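Local atomic coordinates of histidinol-phosphatase (Bordetella pertussis, PDB entry 3FVV), a protein that probably hydrolyses L-histidinol phosphate to L-histidinol and phosphate in histidine biosynthesis, as a magnesium-dependent member of the HAD-like hydrolase superfamily. Residues F120-A123 / P124-R127; H81-F84 / M85-V88; A203-P207 / G208-I212. One frame throughout, in Å; residues are numbered along the deposited sequence.

Contact 1: F120-A123 / P124-R127; sequences FVTA and PIAR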
ATOM      1  N   PHE A 120       9.000  -0.491  -4.389  1.00 11.32           N
ATOM      2  CA  PHE A 120       9.288  -0.336  -5.790  1.00  9.86           C
ATOM      3  C   PHE A 120       8.004  -0.044  -6.596  1.00 10.02           C
ATOM      4  O   PHE A 120       7.965   0.830  -7.450  1.00 10.52           O
ATOM      5  CB  PHE A 120      10.004  -1.563  -6.413  1.00 11.22           C
ATOM      6  CG  PHE A 120      10.199  -1.404  -7.888  1.00  9.73           C
ATOM      7  CD1 PHE A 120      11.203  -0.587  -8.378  1.00 12.99           C
ATOM      8  CD2 PHE A 120       9.298  -1.933  -8.783  1.00 13.28           C
ATOM      9  CE1 PHE A 120      11.348  -0.370  -9.757  1.00 12.70           C
ATOM     10  CE2 PHE A 120       9.442  -1.694 -10.156  1.00 10.00           C
ATOM     11  CZ  PHE A 120      10.461  -0.925 -10.611  1.00 10.82           C
ATOM     12  N   VAL A 121       6.974  -0.805  -6.322  1.00  9.72           N
ATOM     13  CA  VAL A 121       5.689  -0.645  -6.986  1.00 10.65           C
ATOM     14  C   VAL A 121       4.968   0.619  -6.559  1.00 10.77           C
ATOM     15  O   VAL A 121       4.336   1.236  -7.376  1.00 11.54           O
ATOM     16  CB  VAL A 121       4.780  -1.925  -6.772  1.00 10.92           C
ATOM     17  CG1 VAL A 121       3.336  -1.691  -7.277  1.00  9.69           C
ATOM     18  CG2 VAL A 121       5.432  -3.135  -7.458  1.00 10.33           C
ATOM     19  N   THR A 122       5.109   1.058  -5.320  1.00  9.98           N
ATOM     20  CA  THR A 122       4.276   2.154  -4.822  1.00 11.14           C
ATOM     21  C   THR A 122       4.923   3.524  -4.725  1.00 11.11           C
ATOM     22  O   THR A 122       4.229   4.492  -4.573  1.00 10.82           O
ATOM     23  CB  THR A 122       3.664   1.807  -3.446  1.00 10.75           C
ATOM     24  OG1 THR A 122       4.687   1.312  -2.568  1.00 10.79           O
ATOM     25  CG2 THR A 122       2.562   0.716  -3.613  1.00 10.91           C
ATOM     26  N   ALA A 123       6.243   3.599  -4.769  1.00 10.71           N
ATOM     27  CA  ALA A 123       6.927   4.918  -4.725  1.00 11.15           C
ATOM     28  C   ALA A 123       6.381   5.930  -5.735  1.00 10.18           C
ATOM     29  O   ALA A 123       6.032   7.041  -5.356  1.00 12.31           O
ATOM     30  CB  ALA A 123       8.461   4.763  -4.803  1.00 10.20           C
ATOM     31  N   PRO A 124       6.244   5.565  -7.008  1.00 10.05           N
ATOM     32  CA  PRO A 124       5.711   6.570  -7.983  1.00 10.29           C
ATOM     33  C   PRO A 124       4.223   6.895  -7.773  1.00 10.65           C
ATOM     34  O   PRO A 124       3.755   7.897  -8.235  1.00  9.50           O
ATOM     35  CB  PRO A 124       5.906   5.905  -9.364  1.00 10.20           C
ATOM     36  CG  PRO A 124       7.050   4.926  -9.115  1.00  9.42           C
ATOM     37  CD  PRO A 124       6.821   4.406  -7.685  1.00  9.85           C
ATOM     38  N   ILE A 125       3.500   6.021  -7.088  1.00 10.94           N
ATOM     39  CA  ILE A 125       2.082   6.242  -6.763  1.00 10.15           C
ATOM     40  C   ILE A 125       1.947   7.257  -5.626  1.00 10.58           C
ATOM     41  O   ILE A 125       1.061   8.129  -5.674  1.00  8.03           O
ATOM     42  CB  ILE A 125       1.406   4.924  -6.354  1.00 10.92           C
ATOM     43  CG1 ILE A 125       1.615   3.866  -7.462  1.00 11.05           C
ATOM     44  CG2 ILE A 125      -0.088   5.175  -6.063  1.00 11.81           C
ATOM     45  CD1 ILE A 125       0.910   2.565  -7.287  1.00 14.64           C
ATOM     46  N   ALA A 126       2.808   7.163  -4.606  1.00 10.22           N
ATOM     47  CA  ALA A 126       2.855   8.230  -3.601  1.00 10.37           C
ATOM     48  C   ALA A 126       3.162   9.565  -4.231  1.00 11.93           C
ATOM     49  O   ALA A 126       2.496  10.602  -3.939  1.00 13.07           O
ATOM     50  CB  ALA A 126       3.814   7.920  -2.496  1.00 10.04           C
ATOM     51  N   ARG A 127       4.169   9.587  -5.084  1.00 11.66           N
ATOM     52  CA  ARG A 127       4.463  10.790  -5.835  1.00 11.78           C
ATOM     53  C   ARG A 127       3.268  11.286  -6.683  1.00 12.21           C
ATOM     54  O   ARG A 127       3.029  12.510  -6.784  1.00 10.84           O
ATOM     55  CB  ARG A 127       5.668  10.532  -6.735  1.00 11.65           C
ATOM     56  CG  ARG A 127       6.044  11.656  -7.676  1.00 12.74           C
ATOM     57  CD  ARG A 127       7.216  11.181  -8.476  1.00 12.44           C
ATOM     58  NE  ARG A 127       7.467  11.947  -9.686  1.00 10.45           N
ATOM     59  CZ  ARG A 127       8.454  12.831  -9.855  1.00 11.05           C
ATOM     60  NH1 ARG A 127       9.310  13.138  -8.859  1.00 12.02           N
ATOM     61  NH2 ARG A 127       8.586  13.416 -11.034  1.00 11.15           N
TER
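Thr122 and Ala123 pass the helix 119-128 on to Ala126 and Arg127 through two ordinary i to i+4 bonds, Ala126 N to Thr122 O at 3.0 Å and Arg127 N to Ala123 O at 3.2 Å, the second almost straight at hydrogen (176°), while the turn just before them is kinked at Pro124. The pyrrolidine nitrogen has no hydrogen to offer, and where a backbone N-H would have faced Phe120 O the ring methylene CD of Pro124 lies instead, 3.8 Å from that oxygen. Ile125 N is drawn away from its usual acceptor as well and makes a weak, bent bond to Thr122 O, which thus takes two backbone donors. The close approach of Ala123 CB to Pro124 CD, 3.3 Å, follows from the peptide link to proline.

Ile125 reaches back toward the preceding turn. With CG1 beside its backbone nitrogen (chi1 -55°) and the chain extended beyond it, CD1 lies 3.7 Å from Val121 O and passes Thr122 CG2 at 4.4 Å. The hydroxyl of Thr122 turns to the start of the helix and bonds the carbonyls of Thr117 and Asn118. Val121 packs on Trp24 of helix 20-30, and Thr122 and Ala123 both touch Leu134 of strand 133-142.

The carbonyls of Phe120 and Val121 therefore meet carbon groups of Pro124 and Ile125 where regular helix bonds would run. These lost bonds, with the bulk of the proline ring, are consistent with the kink; hydrogen bonding resumes at Ala126 and Arg127.

Contact 2: H81-F84 / M85-V88; sequences HEEF and MRDV
His81 O receives Met85 N at 2.8 Å, the shortest of four successive i to i+4 backbone bonds here; the others run from Arg86 N to Glu82 O, from Asp87 N to Glu83 O and from Val88 N to Phe84 O. The Asp87 bond is the most bent at its hydrogen (137°), and a wider, pi-type turn occurs at 85-88.

On the polar side, Glu83 and Asp87 bring two acids together, OE2 of Glu83 lying 4.3 Å from OD2 of Asp87 with the carboxylate planes 57° apart. This closeness would probably disfavour full ionisation of both, but Glu83 OE1 has a counter-charge in its salt bridge to Arg33. Arg86 bends at its third torsion (-41°), which folds the guanidinium back along the helix: Glu82 O lies 3.8 Å above one of its faces, toward the rim, and NH1 comes to 3.4 Å from Glu83 CA. Its charged nitrogens do not contact the carboxylate of either glutamate.

The other side is largely apolar, with His81 among its residues. Met85, bent at both its second and third torsions, brings CG to 3.7 Å from His81 NE2 and places SD 4.7 Å from the centre of the imidazole, an oblique sulfur-aromatic approach. One turn on, the Phe84 ring meets Val88 along its CD1-CE1 side, both atoms 3.8 Å from Val88 CB. Beyond Phe84 and Val88 stands helix 20-30, with Trp24 edge-to-face on Phe84; His81 and Met85 touch helix 119-128.

Such an amphipathic helix, largely apolar on its bundle side and mostly charged on the other, fits the all-helical cap of SerB-type HAD phosphatases; helix 74-89, between strands 5-9 and 110-115 in the chain, probably belongs to that insertion.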
ATOM      1  N   HIS A  81       7.488  -0.431 -15.209  1.00 12.93           N
ATOM      2  CA  HIS A  81       6.624   0.221 -14.252  1.00 11.73           C
ATOM      3  C   HIS A  81       6.031   1.530 -14.796  1.00 11.39           C
ATOM      4  O   HIS A  81       4.926   1.835 -14.526  1.00  9.46           O
ATOM      5  CB  HIS A  81       7.328   0.390 -12.924  1.00 11.02           C
ATOM      6  CG  HIS A  81       6.432   0.891 -11.850  1.00 11.28           C
ATOM      7  ND1 HIS A  81       5.764   0.053 -10.972  1.00 14.19           N
ATOM      8  CD2 HIS A  81       6.044   2.134 -11.541  1.00  9.88           C
ATOM      9  CE1 HIS A  81       5.026   0.776 -10.155  1.00 10.56           C
ATOM     10  NE2 HIS A  81       5.172   2.040 -10.480  1.00 13.30           N
ATOM     11  N   GLU A  82       6.784   2.304 -15.548  1.00 12.18           N
ATOM     12  CA  GLU A  82       6.201   3.485 -16.179  1.00 13.60           C
ATOM     13  C   GLU A  82       5.050   3.140 -17.084  1.00 13.38           C
ATOM     14  O   GLU A  82       4.050   3.783 -17.097  1.00 14.36           O
ATOM     15  CB  GLU A  82       7.228   4.307 -16.981  1.00 14.34           C
ATOM     16  CG  GLU A  82       8.359   4.877 -16.163  1.00 17.91           C
ATOM     17  CD  GLU A  82       9.538   5.364 -17.011  1.00 24.76           C
ATOM     18  OE1 GLU A  82       9.400   5.467 -18.242  1.00 28.36           O
ATOM     19  OE2 GLU A  82      10.638   5.601 -16.457  1.00 24.73           O
ATOM     20  N   GLU A  83       5.164   2.074 -17.839  1.00 13.61           N
ATOM     21  CA  GLU A  83       4.060   1.666 -18.674  1.00 14.15           C
ATOM     22  C   GLU A  83       2.848   1.272 -17.818  1.00 13.70           C
ATOM     23  O   GLU A  83       1.737   1.548 -18.176  1.00 14.05           O
ATOM     24  CB  GLU A  83       4.551   0.486 -19.550  1.00 14.94           C
ATOM     25  CG  GLU A  83       3.468  -0.154 -20.414  1.00 18.98           C
ATOM     26  CD  GLU A  83       4.003  -1.472 -21.069  1.00 23.74           C
ATOM     27  OE1 GLU A  83       5.244  -1.563 -21.295  1.00 23.66           O
ATOM     28  OE2 GLU A  83       3.197  -2.421 -21.276  1.00 22.43           O
ATOM     29  N   PHE A  84       3.099   0.560 -16.716  1.00 13.44           N
ATOM     30  CA  PHE A  84       2.107   0.191 -15.728  1.00 13.35           C
ATOM     31  C   PHE A  84       1.416   1.425 -15.156  1.00 13.41           C
ATOM     32  O   PHE A  84       0.203   1.432 -14.970  1.00 10.90           O
ATOM     33  CB  PHE A  84       2.791  -0.617 -14.621  1.00 13.65           C
ATOM     34  CG  PHE A  84       1.907  -0.985 -13.436  1.00 10.45           C
ATOM     35  CD1 PHE A  84       0.816  -1.842 -13.602  1.00 13.23           C
ATOM     36  CD2 PHE A  84       2.211  -0.553 -12.191  1.00 10.67           C
ATOM     37  CE1 PHE A  84       0.029  -2.231 -12.567  1.00  9.67           C
ATOM     38  CE2 PHE A  84       1.410  -0.931 -11.059  1.00 11.10           C
ATOM     39  CZ  PHE A  84       0.329  -1.781 -11.254  1.00 12.23           C
ATOM     40  N   MET A  85       2.203   2.445 -14.861  1.00 12.84           N
ATOM     41  CA  MET A  85       1.609   3.658 -14.304  1.00 14.07           C
ATOM     42  C   MET A  85       0.683   4.265 -15.327  1.00 13.78           C
ATOM     43  O   MET A  85      -0.461   4.582 -15.010  1.00 14.10           O
ATOM     44  CB  MET A  85       2.649   4.710 -13.911  1.00 13.00           C
ATOM     45  CG  MET A  85       3.356   4.427 -12.612  1.00 14.34           C
ATOM     46  SD  MET A  85       2.335   4.457 -11.106  1.00  7.91           S
ATOM     47  CE  MET A  85       2.065   6.261 -11.054  1.00 12.95           C
ATOM     48  N   ARG A  86       1.163   4.358 -16.573  1.00 14.48           N
ATOM     49  CA  ARG A  86       0.404   5.005 -17.659  1.00 14.83           C
ATOM     50  C   ARG A  86      -0.884   4.262 -18.033  1.00 14.86           C
ATOM     51  O   ARG A  86      -1.893   4.892 -18.376  1.00 14.81           O
ATOM     52  CB  ARG A  86       1.342   5.105 -18.879  1.00 15.96           C
ATOM     53  CG  ARG A  86       0.743   5.432 -20.172  1.00 17.20           C
ATOM     54  CD  ARG A  86       1.795   5.403 -21.408  1.00 18.37           C
ATOM     55  NE  ARG A  86       3.030   6.009 -20.939  1.00 22.17           N
ATOM     56  CZ  ARG A  86       4.198   5.379 -20.720  1.00 25.42           C
ATOM     57  NH1 ARG A  86       4.425   4.113 -21.069  1.00 26.90           N
ATOM     58  NH2 ARG A  86       5.185   6.066 -20.204  1.00 27.38           N
ATOM     59  N   ASP A  87      -0.854   2.930 -18.012  1.00 14.53           N
ATOM     60  CA  ASP A  87      -1.929   2.096 -18.617  1.00 14.59           C
ATOM     61  C   ASP A  87      -2.860   1.532 -17.540  1.00 14.10           C
ATOM     62  O   ASP A  87      -4.003   1.231 -17.811  1.00 12.71           O
ATOM     63  CB  ASP A  87      -1.357   0.898 -19.412  1.00 14.59           C
ATOM     64  CG  ASP A  87      -0.631   1.331 -20.665  1.00 18.35           C
ATOM     65  OD1 ASP A  87      -0.743   2.528 -20.965  1.00 23.11           O
ATOM     66  OD2 ASP A  87       0.025   0.507 -21.342  1.00 20.60           O
ATOM     67  N   VAL A  88      -2.366   1.361 -16.323  1.00 13.57           N
ATOM     68  CA  VAL A  88      -3.193   0.808 -15.255  1.00 13.25           C
ATOM     69  C   VAL A  88      -3.455   1.797 -14.112  1.00 13.86           C
ATOM     70  O   VAL A  88      -4.576   2.066 -13.752  1.00 14.64           O
ATOM     71  CB  VAL A  88      -2.536  -0.479 -14.692  1.00 13.29           C
ATOM     72  CG1 VAL A  88      -3.452  -1.113 -13.567  1.00 11.89           C
ATOM     73  CG2 VAL A  88      -2.283  -1.456 -15.796  1.00 12.93           C
TER

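Contact 3: A203-P207 / G208-I212; sequences ANPSP and GLREI
Pro205 sets its CG, not the flat of its ring, over one face of the Arg210 guanidinium, 3.4 Å above the plane and over its centre, and the two side chains cross at a slant. Arg210 reaches this place by turning sharply at its third torsion (-57°), after a chain that is extended through the first two. The group is also held at its edge, where a water lying in the guanidinium plane accepts from Arg210 NE at 2.9 Å and donates to Pro205 O at 2.9 Å, which ties the side chain to the backbone of the same proline that covers it. NH2 has its own charged partner in Asp222, and together these contacts probably fix the rotation of the group.

Ser206 is the N-cap of the helix. Its first torsion (68°) swings OG over the first turn, where it accepts from Leu209 N at 3.2 Å in a nearly straight bond; Leu209 CB packs alongside, 3.7 Å from the same oxygen. The carbonyl of Ser206 takes Arg210 N at 2.8 Å, and Pro207 O receives Glu211 N at 3.1 Å. Gly208 N is served by a second water at 2.6 Å, which is only weakly linked to Ser206 OG.

The loop links strand 199-203 to helix 207-216, which leads on to the parallel strand 219-221, a beta-alpha-beta crossover; Pro205 and Arg210 both pack on Val220 of that last strand, and Asn204 bonds to His13 and Phe224.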
ATOM      1  N   ALA A 203     -12.588   3.707   4.723  1.00 13.81           N
ATOM      2  CA  ALA A 203     -12.724   4.195   3.349  1.00 14.18           C
ATOM      3  C   ALA A 203     -13.026   3.002   2.458  1.00 14.19           C
ATOM      4  O   ALA A 203     -12.257   2.027   2.432  1.00 13.99           O
ATOM      5  CB  ALA A 203     -11.447   4.889   2.891  1.00 12.39           C
ATOM      6  N   ASN A 204     -14.139   3.070   1.732  1.00 13.89           N
ATOM      7  CA  ASN A 204     -14.587   1.966   0.920  1.00 14.68           C
ATOM      8  C   ASN A 204     -14.562   0.645   1.733  1.00 15.38           C
ATOM      9  O   ASN A 204     -14.066  -0.361   1.246  1.00 17.71           O
ATOM     10  CB  ASN A 204     -13.725   1.832  -0.360  1.00 13.47           C
ATOM     11  CG  ASN A 204     -13.485   3.179  -1.067  1.00 16.37           C
ATOM     12  OD1 ASN A 204     -14.436   3.884  -1.387  1.00 13.80           O
ATOM     13  ND2 ASN A 204     -12.206   3.559  -1.247  1.00 11.35           N
ATOM     14  N   PRO A 205     -15.065   0.637   2.967  1.00 14.24           N
ATOM     15  CA  PRO A 205     -14.842  -0.530   3.768  1.00 14.64           C
ATOM     16  C   PRO A 205     -15.427  -1.833   3.240  1.00 15.15           C
ATOM     17  O   PRO A 205     -16.450  -1.828   2.560  1.00 15.89           O
ATOM     18  CB  PRO A 205     -15.543  -0.177   5.085  1.00 14.67           C
ATOM     19  CG  PRO A 205     -16.593   0.863   4.635  1.00 14.89           C
ATOM     20  CD  PRO A 205     -15.798   1.657   3.712  1.00 13.99           C
ATOM     21  N   SER A 206     -14.759  -2.934   3.578  1.00 15.37           N
ATOM     22  CA  SER A 206     -15.252  -4.264   3.384  1.00 16.28           C
ATOM     23  C   SER A 206     -16.426  -4.395   4.344  1.00 16.18           C
ATOM     24  O   SER A 206     -16.573  -3.593   5.282  1.00 16.35           O
ATOM     25  CB  SER A 206     -14.140  -5.309   3.755  1.00 16.46           C
ATOM     26  OG  SER A 206     -13.881  -5.277   5.165  1.00 16.95           O
ATOM     27  N   PRO A 207     -17.293  -5.378   4.115  1.00 17.43           N
ATOM     28  CA  PRO A 207     -18.386  -5.581   5.099  1.00 18.04           C
ATOM     29  C   PRO A 207     -17.875  -5.757   6.527  1.00 18.04           C
ATOM     30  O   PRO A 207     -18.450  -5.224   7.471  1.00 18.94           O
ATOM     31  CB  PRO A 207     -19.083  -6.841   4.587  1.00 17.88           C
ATOM     32  CG  PRO A 207     -18.859  -6.796   3.106  1.00 18.89           C
ATOM     33  CD  PRO A 207     -17.465  -6.224   2.921  1.00 17.67           C
ATOM     34  N   GLY A 208     -16.777  -6.471   6.693  1.00 18.52           N
ATOM     35  CA  GLY A 208     -16.234  -6.639   8.032  1.00 18.48           C
ATOM     36  C   GLY A 208     -15.864  -5.329   8.680  1.00 18.63           C
ATOM     37  O   GLY A 208     -16.231  -5.080   9.830  1.00 18.06           O
ATOM     38  N   LEU A 209     -15.139  -4.480   7.944  1.00 18.02           N
ATOM     39  CA  LEU A 209     -14.706  -3.229   8.528  1.00 18.68           C
ATOM     40  C   LEU A 209     -15.876  -2.249   8.677  1.00 18.78           C
ATOM     41  O   LEU A 209     -15.902  -1.461   9.619  1.00 18.88           O
ATOM     42  CB  LEU A 209     -13.564  -2.615   7.733  1.00 17.17           C
ATOM     43  CG  LEU A 209     -13.004  -1.283   8.285  1.00 18.24           C
ATOM     44  CD1 LEU A 209     -12.370  -1.494   9.659  1.00 15.03           C
ATOM     45  CD2 LEU A 209     -11.961  -0.660   7.310  1.00 14.71           C
ATOM     46  N   ARG A 210     -16.827  -2.279   7.740  1.00 19.69           N
ATOM     47  CA  ARG A 210     -17.991  -1.387   7.832  1.00 20.81           C
ATOM     48  C   ARG A 210     -18.735  -1.646   9.144  1.00 21.96           C
ATOM     49  O   ARG A 210     -19.151  -0.719   9.817  1.00 20.29           O
ATOM     50  CB  ARG A 210     -18.937  -1.559   6.651  1.00 20.84           C
ATOM     51  CG  ARG A 210     -20.036  -0.483   6.594  1.00 22.78           C
ATOM     52  CD  ARG A 210     -20.911  -0.661   5.356  1.00 24.58           C
ATOM     53  NE  ARG A 210     -20.160  -0.639   4.107  1.00 27.26           N
ATOM     54  CZ  ARG A 210     -19.840   0.461   3.409  1.00 30.70           C
ATOM     55  NH1 ARG A 210     -20.180   1.669   3.832  1.00 29.40           N
ATOM     56  NH2 ARG A 210     -19.111   0.359   2.282  1.00 31.18           N
ATOM     57  N   GLU A 211     -18.859  -2.921   9.513  1.00 23.58           N
ATOM     58  CA  GLU A 211     -19.524  -3.311  10.766  1.00 25.29           C
ATOM     59  C   GLU A 211     -18.782  -2.763  11.986  1.00 25.41           C
ATOM     60  O   GLU A 211     -19.377  -2.163  12.878  1.00 25.38           O
ATOM     61  CB  GLU A 211     -19.547  -4.827  10.811  1.00 26.19           C
ATOM     62  CG  GLU A 211     -19.966  -5.453  12.120  1.00 30.94           C
ATOM     63  CD  GLU A 211     -20.444  -6.901  11.932  1.00 34.64           C
ATOM     64  OE1 GLU A 211     -20.129  -7.525  10.880  1.00 38.45           O
ATOM     65  OE2 GLU A 211     -21.153  -7.406  12.835  1.00 41.14           O
ATOM     66  N   ILE A 212     -17.467  -2.930  11.987  1.00 25.56           N
ATOM     67  CA  ILE A 212     -16.625  -2.393  13.046  1.00 26.24           C
ATOM     68  C   ILE A 212     -16.689  -0.870  13.123  1.00 27.24           C
ATOM     69  O   ILE A 212     -16.771  -0.322  14.233  1.00 27.42           O
ATOM     70  CB  ILE A 212     -15.156  -2.812  12.832  1.00 26.75           C
ATOM     71  CG1 ILE A 212     -15.031  -4.317  13.092  1.00 23.57           C
ATOM     72  CG2 ILE A 212     -14.224  -1.976  13.728  1.00 26.79           C
ATOM     73  CD1 ILE A 212     -13.854  -4.938  12.427  1.00 22.60           C
TER
HETATM   74  O   HOH W   1     -19.100  -3.048   2.970  1.00 33.41           O
HETATM   75  O   HOH W   2     -15.498  -8.220   5.184  1.00 24.14           O

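How the contacts relate
Contacts 1 and 2 lie on two helices that touch, their centres 11 Å apart: Ile125 CG1 meets Met85 SD at 3.8 Å, Pro124 CG meets His81 NE2 at 3.7 Å, and Phe120 stands edge-to-face with the His81 ring, so the proline-kinked core helix packs against the probable cap helix 74-89. Contact 3 stands apart, its centre about 25 Å from that of contact 1 and about 29 Å from that of contact 2. Residues of the loop after strand 5-9, where HAD enzymes carry their catalytic aspartates, touch both contacts 1 and 3, whose nearest atoms are about 13 Å apart: Leu11 meets Thr122 and Ile125, and His13 bonds Asn204. Both probably lie near the active-site loop, on opposite sides of the chain's centre.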